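Side-chain contacts in GDSL-like Lipase (Parabacteroides distasonis, PDB 3P94), which probably hydrolyses lipid esters as a serine hydrolase of the GDSL-like (SGNH) family, perhaps acting as a lysophospholipase: residues A[10-15]-A[63-68]; A[45-50]-A[194-199]; A[82-87]-A[123-128]; A[105-110]-A[117-122]. One frame throughout, in Å; residues are numbered along the deposited sequence. Where two conformers were deposited one is given.

How the interactions relate
All four contacts belong to one flavodoxin-like alpha/beta sandwich built round a five-stranded parallel sheet. Interactions 1 and 4 are joined through helices 59-71 and 96-112, which pack side by side: Phe66 CE2 lies 3.5 Å from Met106 O. Interaction 2 reaches the other face of the sheet, where Ile199 meets Ile118 from strand 116-120. Interaction 3 sits past the sheet, its centre about 23 Å from that of interaction 2, on the opposite side of the chain's centre. Along the chain interaction 1 closes first, then 82-87 opens interaction 3, inside which interaction 4 falls; 45-50 waits for its partner until 194-199, so the last long helix is tied back to an early strand.

Interaction 1 (A[10-15]-A[63-68]); sequences GRYAEA and LVRFRQ
Ala13 and Gln68 bring the two backbones nearest, their CA atoms 7.6 Å apart, where the N-terminal segment 10-15 passes alongside helix 59-71. Gln68 reaches across with an extended chain, CG opposite the backbone N (chi1 180°), and lays its amide against the backbone and methyl of Ala13. Its NE2 comes to 3.8 Å from Ala13 N, too far for a bond, while its OE1 lies 4.0 Å from Ala13 CB. This amide bonds instead to Phe9 O through NE2, although Gln68 was modelled in two conformers and these details hold for one of them. One turn earlier, Arg65 bends at chi3 (60°) and carries its guanidinium obliquely to the Tyr12 ring, the planes 38° apart and Tyr12 CD2 4.2 Å from Arg65 NH1. The guanidinium is held from several sides: NH1 by Asp69 and by Arg52 O, NE by Gln57. Within its own segment the Tyr12 ring has Arg11 CG over one face, 3.6 Å above its plane and toward the rim, and its OH bonds to Gly53 O. The N-terminal segment is thereby fastened to the end of strand 49-53 and packed on the following helix of a flavodoxin-like sandwich.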
loop_
_atom_site.group_PDB
_atom_site.type_symbol
_atom_site.label_atom_id
_atom_site.label_comp_id
_atom_site.label_asym_id
_atom_site.label_seq_id
_atom_site.Cartn_x
_atom_site.Cartn_y
_atom_site.Cartn_z
ATOM N N GLY A 10 -5.578 -10.124 14.182
ATOM C CA GLY A 10 -6.578 -11.177 14.032
ATOM C C GLY A 10 -7.095 -11.382 12.621
ATOM O O GLY A 10 -7.605 -12.456 12.313
ATOM N N ARG A 11 -6.965 -10.371 11.742
ATOM C CA ARG A 11 -7.443 -10.483 10.361
ATOM C C ARG A 11 -6.716 -11.603 9.584
ATOM O O ARG A 11 -7.386 -12.413 8.927
ATOM C CB ARG A 11 -7.318 -9.140 9.621
ATOM C CG ARG A 11 -7.600 -9.194 8.094
ATOM C CD ARG A 11 -9.077 -9.339 7.715
ATOM N NE ARG A 11 -9.232 -9.528 6.273
ATOM C CZ ARG A 11 -9.324 -8.536 5.392
ATOM N NH1 ARG A 11 -9.321 -7.273 5.801
ATOM N NH2 ARG A 11 -9.444 -8.800 4.099
ATOM N N TYR A 12 -5.375 -11.663 9.664
ATOM C CA TYR A 12 -4.631 -12.680 8.908
ATOM C C TYR A 12 -3.843 -13.681 9.759
ATOM O O TYR A 12 -3.115 -14.498 9.186
ATOM C CB TYR A 12 -3.663 -11.997 7.947
ATOM C CG TYR A 12 -4.355 -11.234 6.836
ATOM C CD1 TYR A 12 -5.069 -11.905 5.846
ATOM C CD2 TYR A 12 -4.225 -9.855 6.728
ATOM C CE1 TYR A 12 -5.670 -11.217 4.798
ATOM C CE2 TYR A 12 -4.806 -9.157 5.675
ATOM C CZ TYR A 12 -5.542 -9.840 4.723
ATOM O OH TYR A 12 -6.115 -9.163 3.686
ATOM N N ALA A 13 -3.986 -13.645 11.103
ATOM C CA ALA A 13 -3.258 -14.561 11.996
ATOM C C ALA A 13 -3.422 -16.041 11.560
ATOM O O ALA A 13 -2.433 -16.761 11.466
ATOM C CB ALA A 13 -3.731 -14.383 13.430
ATOM N N GLU A 14 -4.660 -16.460 11.233
ATOM C CA GLU A 14 -4.971 -17.825 10.814
ATOM C C GLU A 14 -4.459 -18.115 9.408
ATOM O O GLU A 14 -3.850 -19.168 9.193
ATOM C CB GLU A 14 -6.484 -18.105 10.919
ATOM C CG GLU A 14 -6.966 -18.284 12.348
ATOM C CD GLU A 14 -6.273 -19.371 13.153
ATOM O OE1 GLU A 14 -6.049 -20.478 12.615
ATOM O OE2 GLU A 14 -5.946 -19.104 14.331
ATOM N N ALA A 15 -4.694 -17.189 8.462
ATOM C CA ALA A 15 -4.246 -17.300 7.074
ATOM C C ALA A 15 -2.721 -17.478 6.978
ATOM O O ALA A 15 -2.259 -18.261 6.151
ATOM C CB ALA A 15 -4.672 -16.080 6.295
ATOM N N LEU A 63 2.931 -0.551 10.342
ATOM C CA LEU A 63 4.266 -0.705 10.941
ATOM C C LEU A 63 4.213 -1.733 12.099
ATOM O O LEU A 63 5.121 -2.557 12.232
ATOM C CB LEU A 63 4.812 0.658 11.435
ATOM C CG LEU A 63 6.154 0.642 12.198
ATOM C CD1 LEU A 63 7.286 0.020 11.354
ATOM C CD2 LEU A 63 6.548 2.036 12.644
ATOM N N VAL A 64 3.137 -1.711 12.898
ATOM C CA VAL A 64 2.954 -2.637 14.023
ATOM C C VAL A 64 2.610 -4.071 13.502
ATOM O O VAL A 64 3.152 -5.051 14.007
ATOM C CB VAL A 64 1.903 -2.090 15.023
ATOM C CG1 VAL A 64 1.469 -3.154 16.037
ATOM C CG2 VAL A 64 2.455 -0.865 15.748
ATOM N N ARG A 65 1.763 -4.174 12.479
ATOM C CA ARG A 65 1.339 -5.441 11.855
ATOM C C ARG A 65 2.445 -6.074 10.970
ATOM O O ARG A 65 2.381 -7.267 10.660
ATOM C CB ARG A 65 0.097 -5.138 10.991
ATOM C CG ARG A 65 -0.597 -6.347 10.438
ATOM C CD ARG A 65 -1.981 -6.032 9.959
ATOM N NE ARG A 65 -2.067 -5.025 8.886
ATOM C CZ ARG A 65 -2.010 -5.291 7.583
ATOM N NH1 ARG A 65 -1.719 -6.513 7.158
ATOM N NH2 ARG A 65 -2.224 -4.332 6.695
ATOM N N PHE A 66 3.440 -5.262 10.550
ATOM C CA PHE A 66 4.531 -5.618 9.640
ATOM C C PHE A 66 5.258 -6.907 10.002
ATOM O O PHE A 66 5.574 -7.688 9.107
ATOM C CB PHE A 66 5.555 -4.468 9.547
ATOM C CG PHE A 66 6.320 -4.423 8.247
ATOM C CD1 PHE A 66 5.719 -3.943 7.083
ATOM C CD2 PHE A 66 7.644 -4.832 8.188
ATOM C CE1 PHE A 66 6.423 -3.901 5.877
ATOM C CE2 PHE A 66 8.349 -4.784 6.980
ATOM C CZ PHE A 66 7.734 -4.316 5.837
ATOM N N ARG A 67 5.549 -7.125 11.293
ATOM C CA ARG A 67 6.272 -8.322 11.732
ATOM C C ARG A 67 5.471 -9.627 11.428
ATOM O O ARG A 67 6.043 -10.561 10.881
ATOM C CB ARG A 67 6.636 -8.213 13.218
ATOM C CG ARG A 67 7.363 -9.428 13.790
ATOM C CD ARG A 67 8.232 -9.063 14.991
ATOM N NE ARG A 67 9.184 -8.002 14.661
ATOM C CZ ARG A 67 10.340 -8.189 14.029
ATOM N NH1 ARG A 67 10.738 -9.413 13.707
ATOM N NH2 ARG A 67 11.112 -7.151 13.724
ATOM N N GLN A 68 4.166 -9.669 11.756
ATOM C CA GLN A 68 3.320 -10.851 11.553
ATOM C C GLN A 68 2.969 -11.083 10.081
ATOM O O GLN A 68 3.037 -12.211 9.601
ATOM C CB GLN A 68 2.020 -10.727 12.378
ATOM C CG GLN A 68 1.063 -11.930 12.211
ATOM C CD GLN A 68 -0.308 -11.725 12.789
ATOM O OE1 GLN A 68 -0.557 -12.049 13.953
ATOM N NE2 GLN A 68 -1.238 -11.235 11.968
#

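Interaction 2 (A[45-50]-A[194-199]); sequences IRNNFV and IVLEAI
Leu196 turns its CD2 methyl to the edge of the Phe49 ring, close to the ring plane, with Leu196 CD2 3.7 Å from Phe49 CE2. The same methyl meets the amide of Asn47, whose side chain crosses that of leucine at about a right angle and brings OD1 to 3.4 Å from Leu196 CD2. One helical turn further on, Ile199 approaches Phe49 from the opposite direction and sets its CD1 obliquely against the ring, 3.5 Å from Phe49 CZ. That methyl is carried there by a CG1 lying opposite the carbonyl carbon (chi1 -72°). Asn47 also folds back on the aromatic: its CB stands 3.3 Å above the ring plane of Phe49, over the centre. Between these two residues Asn48, at positive phi (60°), ends the short helix in a Schellman motif, and the chain goes on into the strand. The polar end of Asn47 is tied by ND2 to Phe43 O in its own helix. Around this patch, the Phe49 ring meets that of Phe27 on strand 23-29, the neighbour of edge strand 49-53, while helix 185-202 lies over the sheet, Ile199 touching both Phe27 and Val79 of strand 75-81.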
loop_
_atom_site.group_PDB
_atom_site.type_symbol
_atom_site.label_atom_id
_atom_site.label_comp_id
_atom_site.label_asym_id
_atom_site.label_seq_id
_atom_site.Cartn_x
_atom_site.Cartn_y
_atom_site.Cartn_z
ATOM N N ILE A 45 -3.319 -15.161 -6.447
ATOM C CA ILE A 45 -3.098 -16.600 -6.596
ATOM C C ILE A 45 -2.348 -16.938 -7.906
ATOM O O ILE A 45 -1.417 -17.734 -7.849
ATOM C CB ILE A 45 -4.458 -17.363 -6.465
ATOM C CG1 ILE A 45 -4.914 -17.488 -4.993
ATOM C CG2 ILE A 45 -4.462 -18.687 -7.170
ATOM C CD1 ILE A 45 -6.501 -17.394 -4.806
ATOM N N ARG A 46 -2.725 -16.347 -9.064
ATOM C CA ARG A 46 -2.070 -16.676 -10.351
ATOM C C ARG A 46 -0.613 -16.194 -10.432
ATOM O O ARG A 46 0.167 -16.720 -11.222
ATOM C CB ARG A 46 -2.871 -16.154 -11.554
ATOM C CG ARG A 46 -2.918 -14.627 -11.733
ATOM C CD ARG A 46 -3.956 -14.271 -12.783
ATOM N NE ARG A 46 -4.009 -12.831 -13.043
ATOM C CZ ARG A 46 -5.062 -12.064 -12.795
ATOM N NH1 ARG A 46 -6.169 -12.587 -12.278
ATOM N NH2 ARG A 46 -5.020 -10.767 -13.063
ATOM N N ASN A 47 -0.236 -15.232 -9.585
ATOM C CA ASN A 47 1.123 -14.708 -9.565
ATOM C C ASN A 47 1.920 -15.174 -8.340
ATOM O O ASN A 47 3.093 -14.811 -8.205
ATOM C CB ASN A 47 1.055 -13.199 -9.584
ATOM C CG ASN A 47 0.639 -12.631 -10.901
ATOM O OD1 ASN A 47 1.358 -12.739 -11.893
ATOM N ND2 ASN A 47 -0.517 -11.983 -10.931
ATOM N N ASN A 48 1.290 -15.971 -7.455
ATOM C CA ASN A 48 1.860 -16.454 -6.199
ATOM C C ASN A 48 2.222 -15.247 -5.312
ATOM O O ASN A 48 3.330 -15.143 -4.798
ATOM C CB ASN A 48 3.056 -17.416 -6.418
ATOM C CG ASN A 48 3.561 -18.105 -5.162
ATOM O OD1 ASN A 48 2.820 -18.330 -4.191
ATOM N ND2 ASN A 48 4.852 -18.434 -5.150
ATOM N N PHE A 49 1.276 -14.313 -5.173
ATOM C CA PHE A 49 1.406 -13.144 -4.304
ATOM C C PHE A 49 0.566 -13.365 -3.052
ATOM O O PHE A 49 -0.466 -14.040 -3.118
ATOM C CB PHE A 49 0.974 -11.842 -5.019
ATOM C CG PHE A 49 1.740 -11.423 -6.258
ATOM C CD1 PHE A 49 3.056 -11.834 -6.459
ATOM C CD2 PHE A 49 1.166 -10.568 -7.192
ATOM C CE1 PHE A 49 3.769 -11.423 -7.590
ATOM C CE2 PHE A 49 1.886 -10.148 -8.319
ATOM C CZ PHE A 49 3.178 -10.584 -8.513
ATOM N N VAL A 50 1.002 -12.799 -1.923
ATOM C CA VAL A 50 0.285 -12.912 -0.654
ATOM C C VAL A 50 -0.396 -11.567 -0.402
ATOM O O VAL A 50 0.285 -10.551 -0.307
ATOM C CB VAL A 50 1.210 -13.348 0.515
ATOM C CG1 VAL A 50 0.457 -13.362 1.840
ATOM C CG2 VAL A 50 1.828 -14.711 0.249
ATOM N N ILE A 194 1.596 -2.236 -14.327
ATOM C CA ILE A 194 2.736 -1.484 -13.794
ATOM C C ILE A 194 3.468 -2.266 -12.678
ATOM O O ILE A 194 4.698 -2.342 -12.702
ATOM C CB ILE A 194 2.262 -0.086 -13.294
ATOM C CG1 ILE A 194 1.680 0.743 -14.464
ATOM C CG2 ILE A 194 3.411 0.685 -12.599
ATOM C CD1 ILE A 194 0.824 1.876 -14.035
ATOM N N VAL A 195 2.724 -2.834 -11.710
ATOM C CA VAL A 195 3.342 -3.546 -10.587
ATOM C C VAL A 195 3.971 -4.873 -11.047
ATOM O O VAL A 195 5.013 -5.244 -10.513
ATOM C CB VAL A 195 2.378 -3.718 -9.375
ATOM C CG1 VAL A 195 1.334 -4.825 -9.590
ATOM C CG2 VAL A 195 3.149 -3.929 -8.078
ATOM N N LEU A 196 3.375 -5.566 -12.043
ATOM C CA LEU A 196 3.954 -6.819 -12.535
ATOM C C LEU A 196 5.314 -6.565 -13.189
ATOM O O LEU A 196 6.238 -7.342 -12.978
ATOM C CB LEU A 196 3.030 -7.550 -13.516
ATOM C CG LEU A 196 1.836 -8.317 -12.911
ATOM C CD1 LEU A 196 0.967 -8.866 -14.009
ATOM C CD2 LEU A 196 2.290 -9.440 -11.975
ATOM N N GLU A 197 5.435 -5.464 -13.949
ATOM C CA GLU A 197 6.681 -5.067 -14.622
ATOM C C GLU A 197 7.747 -4.712 -13.566
ATOM O O GLU A 197 8.893 -5.123 -13.708
ATOM C CB GLU A 197 6.410 -3.879 -15.560
ATOM C CG GLU A 197 7.425 -3.703 -16.676
ATOM C CD GLU A 197 7.048 -2.688 -17.741
ATOM O OE1 GLU A 197 5.835 -2.504 -17.999
ATOM O OE2 GLU A 197 7.972 -2.096 -18.344
ATOM N N ALA A 198 7.353 -3.992 -12.495
ATOM C CA ALA A 198 8.257 -3.619 -11.400
ATOM C C ALA A 198 8.746 -4.853 -10.619
ATOM O O ALA A 198 9.936 -4.950 -10.338
ATOM C CB ALA A 198 7.566 -2.652 -10.461
ATOM N N ILE A 199 7.838 -5.801 -10.300
ATOM C CA ILE A 199 8.181 -7.032 -9.570
ATOM C C ILE A 199 9.142 -7.897 -10.400
ATOM O O ILE A 199 10.144 -8.367 -9.856
ATOM C CB ILE A 199 6.904 -7.820 -9.140
ATOM C CG1 ILE A 199 6.177 -7.092 -7.982
ATOM C CG2 ILE A 199 7.215 -9.278 -8.747
ATOM C CD1 ILE A 199 4.681 -7.447 -7.821
#

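Interaction 3 (A[82-87]-A[123-128]); sequences AGINDI and LPAYDF
The contact backs the turn that, in SGNH hydrolases, carries the block III Gly-x-Asn-Asp sequence: here Gly83 to Asp86, at the end of strand 75-81, with the variable residue Ile84 facing the loop 123-128. Gly83 takes the N-cap position at a positive phi (125°), and its O accepts a hydrogen bond of 3.1 Å from Ile87 N, which starts the short helix 84-87. From that helix Ile84 and Ile87 both project toward the loop, and both are buried. Ile84 does most of the work. Its CG1 lies opposite the backbone N (chi1 -162°), which sends the ethyl arm along the edge of the Phe128 ring; the two side chains run antiparallel alongside one another. The end methyl CD1 lies in the ring plane, and it also reaches Ala125, CD1 to CB 3.9 Å. Ile87 approaches the same ring nearly at right angles, its CG2 again at the edge and 4.0 Å from Phe128 CZ. Phe128 is thus met by both isoleucines along its rim, while its ring also meets that of Trp130 and touches Pro136. On the other side of the turn, Asn85 ND2 bonds to Gln57 O and Asp86 OD2 to Thr59 OG1. The Ile84 side chain comes close to the probable Ser31-His182-Asp179 triad without making contact, and Asn85 stands where relatives place an oxyanion-hole asparagine. The apolar backing centres on one methyl: Ile84 CD1 sits 3.6 Å from both CE1 and CZ of Phe128.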
loop_
_atom_site.group_PDB
_atom_site.type_symbol
_atom_site.label_atom_id
_atom_site.label_comp_id
_atom_site.label_asym_id
_atom_site.label_seq_id
_atom_site.Cartn_x
_atom_site.Cartn_y
_atom_site.Cartn_z
ATOM N N ALA A 82 0.650 2.559 0.868
ATOM C CA ALA A 82 0.117 3.074 2.125
ATOM C C ALA A 82 0.305 4.581 2.269
ATOM O O ALA A 82 1.199 5.154 1.658
ATOM C CB ALA A 82 0.823 2.372 3.283
ATOM N N GLY A 83 -0.527 5.187 3.111
ATOM C CA GLY A 83 -0.451 6.611 3.406
ATOM C C GLY A 83 -1.724 7.403 3.195
ATOM O O GLY A 83 -1.890 8.448 3.833
ATOM N N ILE A 84 -2.629 6.942 2.298
ATOM C CA ILE A 84 -3.858 7.692 2.025
ATOM C C ILE A 84 -4.756 7.797 3.275
ATOM O O ILE A 84 -5.344 8.856 3.499
ATOM C CB ILE A 84 -4.649 7.180 0.778
ATOM C CG1 ILE A 84 -5.653 8.238 0.281
ATOM C CG2 ILE A 84 -5.382 5.856 1.034
ATOM C CD1 ILE A 84 -5.071 9.560 -0.187
ATOM N N ASN A 85 -4.846 6.734 4.093
ATOM C CA ASN A 85 -5.708 6.800 5.284
ATOM C C ASN A 85 -5.072 7.674 6.379
ATOM O O ASN A 85 -5.799 8.236 7.187
ATOM C CB ASN A 85 -6.076 5.421 5.787
ATOM C CG ASN A 85 -6.954 4.691 4.793
ATOM O OD1 ASN A 85 -7.915 5.230 4.230
ATOM N ND2 ASN A 85 -6.633 3.460 4.535
ATOM N N ASP A 86 -3.738 7.855 6.345
ATOM C CA ASP A 86 -3.043 8.791 7.244
ATOM C C ASP A 86 -3.416 10.227 6.861
ATOM O O ASP A 86 -3.619 11.064 7.737
ATOM C CB ASP A 86 -1.522 8.634 7.129
ATOM C CG ASP A 86 -0.967 7.296 7.533
ATOM O OD1 ASP A 86 -1.170 6.316 6.775
ATOM O OD2 ASP A 86 -0.306 7.225 8.598
ATOM N N ILE A 87 -3.508 10.500 5.539
ATOM C CA ILE A 87 -3.894 11.817 4.991
ATOM C C ILE A 87 -5.371 12.085 5.366
ATOM O O ILE A 87 -5.728 13.221 5.687
ATOM C CB ILE A 87 -3.604 11.902 3.449
ATOM C CG1 ILE A 87 -2.073 11.821 3.188
ATOM C CG2 ILE A 87 -4.185 13.199 2.820
ATOM C CD1 ILE A 87 -1.624 11.646 1.710
ATOM N N LEU A 123 -2.078 6.632 -4.512
ATOM C CA LEU A 123 -2.963 6.920 -5.637
ATOM C C LEU A 123 -3.497 8.368 -5.584
ATOM O O LEU A 123 -3.628 8.944 -4.494
ATOM C CB LEU A 123 -4.130 5.926 -5.676
ATOM C CG LEU A 123 -4.003 4.729 -6.625
ATOM C CD1 LEU A 123 -2.753 3.907 -6.350
ATOM C CD2 LEU A 123 -5.224 3.834 -6.541
ATOM N N PRO A 124 -3.819 8.963 -6.759
ATOM C CA PRO A 124 -4.432 10.302 -6.751
ATOM C C PRO A 124 -5.764 10.280 -5.993
ATOM O O PRO A 124 -6.463 9.267 -5.996
ATOM C CB PRO A 124 -4.659 10.603 -8.237
ATOM C CG PRO A 124 -3.851 9.623 -8.980
ATOM C CD PRO A 124 -3.742 8.416 -8.131
ATOM N N ALA A 125 -6.064 11.365 -5.282
ATOM C CA ALA A 125 -7.315 11.550 -4.550
ATOM C C ALA A 125 -7.584 13.031 -4.446
ATOM O O ALA A 125 -6.745 13.773 -3.940
ATOM C CB ALA A 125 -7.262 10.910 -3.173
ATOM N N TYR A 126 -8.741 13.462 -4.945
ATOM C CA TYR A 126 -9.132 14.871 -4.906
ATOM C C TYR A 126 -9.938 15.184 -3.642
ATOM O O TYR A 126 -9.884 16.311 -3.145
ATOM C CB TYR A 126 -9.944 15.226 -6.162
ATOM C CG TYR A 126 -10.361 16.679 -6.228
ATOM C CD1 TYR A 126 -9.432 17.678 -6.510
ATOM C CD2 TYR A 126 -11.691 17.052 -6.051
ATOM C CE1 TYR A 126 -9.814 19.014 -6.594
ATOM C CE2 TYR A 126 -12.085 18.382 -6.134
ATOM C CZ TYR A 126 -11.143 19.361 -6.407
ATOM O OH TYR A 126 -11.519 20.677 -6.483
ATOM N N ASP A 127 -10.702 14.193 -3.138
ATOM C CA ASP A 127 -11.546 14.351 -1.948
ATOM C C ASP A 127 -11.921 12.997 -1.353
ATOM O O ASP A 127 -11.989 11.992 -2.077
ATOM C CB ASP A 127 -12.825 15.135 -2.320
ATOM C CG ASP A 127 -13.669 15.575 -1.140
ATOM O OD1 ASP A 127 -13.123 16.255 -0.246
ATOM O OD2 ASP A 127 -14.881 15.239 -1.110
ATOM N N PHE A 128 -12.150 12.971 -0.035
ATOM C CA PHE A 128 -12.585 11.776 0.682
ATOM C C PHE A 128 -14.072 11.908 0.964
ATOM O O PHE A 128 -14.444 12.739 1.789
ATOM C CB PHE A 128 -11.799 11.585 1.989
ATOM C CG PHE A 128 -10.308 11.545 1.862
ATOM C CD1 PHE A 128 -9.695 10.586 1.082
ATOM C CD2 PHE A 128 -9.514 12.421 2.588
ATOM C CE1 PHE A 128 -8.319 10.534 0.986
ATOM C CE2 PHE A 128 -8.135 12.365 2.503
ATOM C CZ PHE A 128 -7.543 11.408 1.715
#

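Interaction 4 (A[105-110]-A[117-122]); sequences SMAELA and VIFCSV
Ala107 and Ala110 of helix 96-112 face Val117 and Phe119 of strand 116-120 in the returning arm of a beta-alpha-beta crossover, which brings the chain from strand 75-81 to its parallel neighbour in the flavodoxin-like sheet. Segment 105-110 and strand residues 117-120 run nearly antiparallel (161°), their axes approaching to 9.5 Å, as expected where one follows the other through a short turn. No hydrogen bond crosses between them; the contact is wholly apolar. The aliphatic part centres on Val117 CG2, which lies opposite the carbonyl carbon and points into the helix, between two alanines one turn apart. It touches the helix backbone itself, 3.8 Å from Ala107 CA, and presses still closer on the methyl of Ala110. Small side chains at these positions let the helix settle directly on the strand. The aromatic part is Phe119, whose side chain starts off to one side but brings its far end back to the helix: CE2 comes to 3.8 Å from Ala107 CB, at an oblique angle to the ring. Helix 137-153 closes over this same patch, Tyr150 touching both Ala107 and Phe119. Backbone bonds belong to the sheet: Ile118 pairs with Val78 and Ile80, Phe119 with Thr157 and Val159. Val117 itself joins the two parts, its CG2 packed tightly at 3.4 Å from Ala110 CB while its CG1 stands 3.7 Å above the Phe119 ring plane, toward the rim.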
loop_
_atom_site.group_PDB
_atom_site.type_symbol
_atom_site.label_atom_id
_atom_site.label_comp_id
_atom_site.label_asym_id
_atom_site.label_seq_id
_atom_site.Cartn_x
_atom_site.Cartn_y
_atom_site.Cartn_z
ATOM N N SER A 105 10.558 3.328 8.446
ATOM C CA SER A 105 10.743 2.285 9.460
ATOM C C SER A 105 10.357 0.908 8.893
ATOM O O SER A 105 11.076 -0.051 9.148
ATOM C CB SER A 105 9.948 2.610 10.712
ATOM O OG SER A 105 10.625 3.623 11.432
HETATM N N MSE A 106 9.268 0.816 8.076
HETATM C CA MSE A 106 8.897 -0.451 7.407
HETATM C C MSE A 106 10.020 -0.888 6.446
HETATM O O MSE A 106 10.408 -2.063 6.456
HETATM C CB MSE A 106 7.573 -0.335 6.644
HETATM C CG MSE A 106 6.343 -0.239 7.556
HETATM SE SE MSE A 106 4.696 -0.331 6.486
HETATM C CE MSE A 106 4.085 1.480 6.783
ATOM N N ALA A 107 10.572 0.059 5.655
ATOM C CA ALA A 107 11.661 -0.219 4.709
ATOM C C ALA A 107 12.895 -0.739 5.441
ATOM O O ALA A 107 13.497 -1.716 4.998
ATOM C CB ALA A 107 12.008 1.038 3.902
ATOM N N GLU A 108 13.244 -0.118 6.578
ATOM C CA GLU A 108 14.419 -0.507 7.364
ATOM C C GLU A 108 14.223 -1.881 8.024
ATOM O O GLU A 108 15.179 -2.659 8.077
ATOM C CB GLU A 108 14.761 0.567 8.400
ATOM C CG GLU A 108 15.331 1.830 7.760
ATOM C CD GLU A 108 15.872 2.901 8.690
ATOM O OE1 GLU A 108 15.657 2.812 9.920
ATOM O OE2 GLU A 108 16.531 3.832 8.179
ATOM N N LEU A 109 13.000 -2.197 8.488
ATOM C CA LEU A 109 12.698 -3.513 9.072
ATOM C C LEU A 109 12.787 -4.602 8.007
ATOM O O LEU A 109 13.319 -5.680 8.280
ATOM C CB LEU A 109 11.301 -3.539 9.740
ATOM C CG LEU A 109 11.173 -2.844 11.090
ATOM C CD1 LEU A 109 9.721 -2.813 11.526
ATOM C CD2 LEU A 109 12.035 -3.521 12.176
ATOM N N ALA A 110 12.283 -4.314 6.788
ATOM C CA ALA A 110 12.342 -5.250 5.670
ATOM C C ALA A 110 13.795 -5.510 5.263
ATOM O O ALA A 110 14.161 -6.674 5.087
ATOM C CB ALA A 110 11.553 -4.707 4.484
ATOM N N VAL A 117 12.237 -4.054 -0.774
ATOM C CA VAL A 117 11.061 -3.179 -0.682
ATOM C C VAL A 117 10.726 -2.581 -2.046
ATOM O O VAL A 117 11.568 -1.944 -2.687
ATOM C CB VAL A 117 11.216 -2.058 0.376
ATOM C CG1 VAL A 117 10.007 -1.118 0.372
ATOM C CG2 VAL A 117 11.418 -2.651 1.764
ATOM N N ILE A 118 9.458 -2.730 -2.436
ATOM C CA ILE A 118 8.900 -2.121 -3.630
ATOM C C ILE A 118 7.875 -1.099 -3.136
ATOM O O ILE A 118 6.832 -1.477 -2.610
ATOM C CB ILE A 118 8.310 -3.169 -4.611
ATOM C CG1 ILE A 118 9.432 -4.069 -5.191
ATOM C CG2 ILE A 118 7.527 -2.474 -5.725
ATOM C CD1 ILE A 118 8.953 -5.391 -5.793
ATOM N N PHE A 119 8.208 0.191 -3.242
ATOM C CA PHE A 119 7.315 1.258 -2.809
ATOM C C PHE A 119 6.398 1.680 -3.939
ATOM O O PHE A 119 6.847 1.816 -5.079
ATOM C CB PHE A 119 8.114 2.482 -2.313
ATOM C CG PHE A 119 8.447 2.481 -0.839
ATOM C CD1 PHE A 119 7.441 2.455 0.118
ATOM C CD2 PHE A 119 9.766 2.572 -0.409
ATOM C CE1 PHE A 119 7.753 2.451 1.484
ATOM C CE2 PHE A 119 10.074 2.582 0.958
ATOM C CZ PHE A 119 9.066 2.520 1.893
ATOM N N CYS A 120 5.110 1.908 -3.617
ATOM C CA CYS A 120 4.114 2.374 -4.577
ATOM C C CYS A 120 3.728 3.798 -4.280
ATOM O O CYS A 120 3.511 4.153 -3.122
ATOM C CB CYS A 120 2.877 1.480 -4.563
ATOM S SG CYS A 120 3.207 -0.254 -4.955
ATOM N N SER A 121 3.534 4.586 -5.344
ATOM C CA SER A 121 3.015 5.944 -5.249
ATOM C C SER A 121 1.631 5.879 -4.659
ATOM O O SER A 121 0.837 5.039 -5.093
ATOM C CB SER A 121 2.920 6.558 -6.644
ATOM O OG SER A 121 1.932 5.884 -7.410
ATOM N N VAL A 122 1.321 6.759 -3.701
ATOM C CA VAL A 122 -0.034 6.858 -3.160
ATOM C C VAL A 122 -0.907 7.273 -4.355
ATOM O O VAL A 122 -0.478 8.103 -5.169
ATOM C CB VAL A 122 -0.112 7.841 -1.955
ATOM C CG1 VAL A 122 -1.549 8.013 -1.465
ATOM C CG2 VAL A 122 0.784 7.372 -0.808
#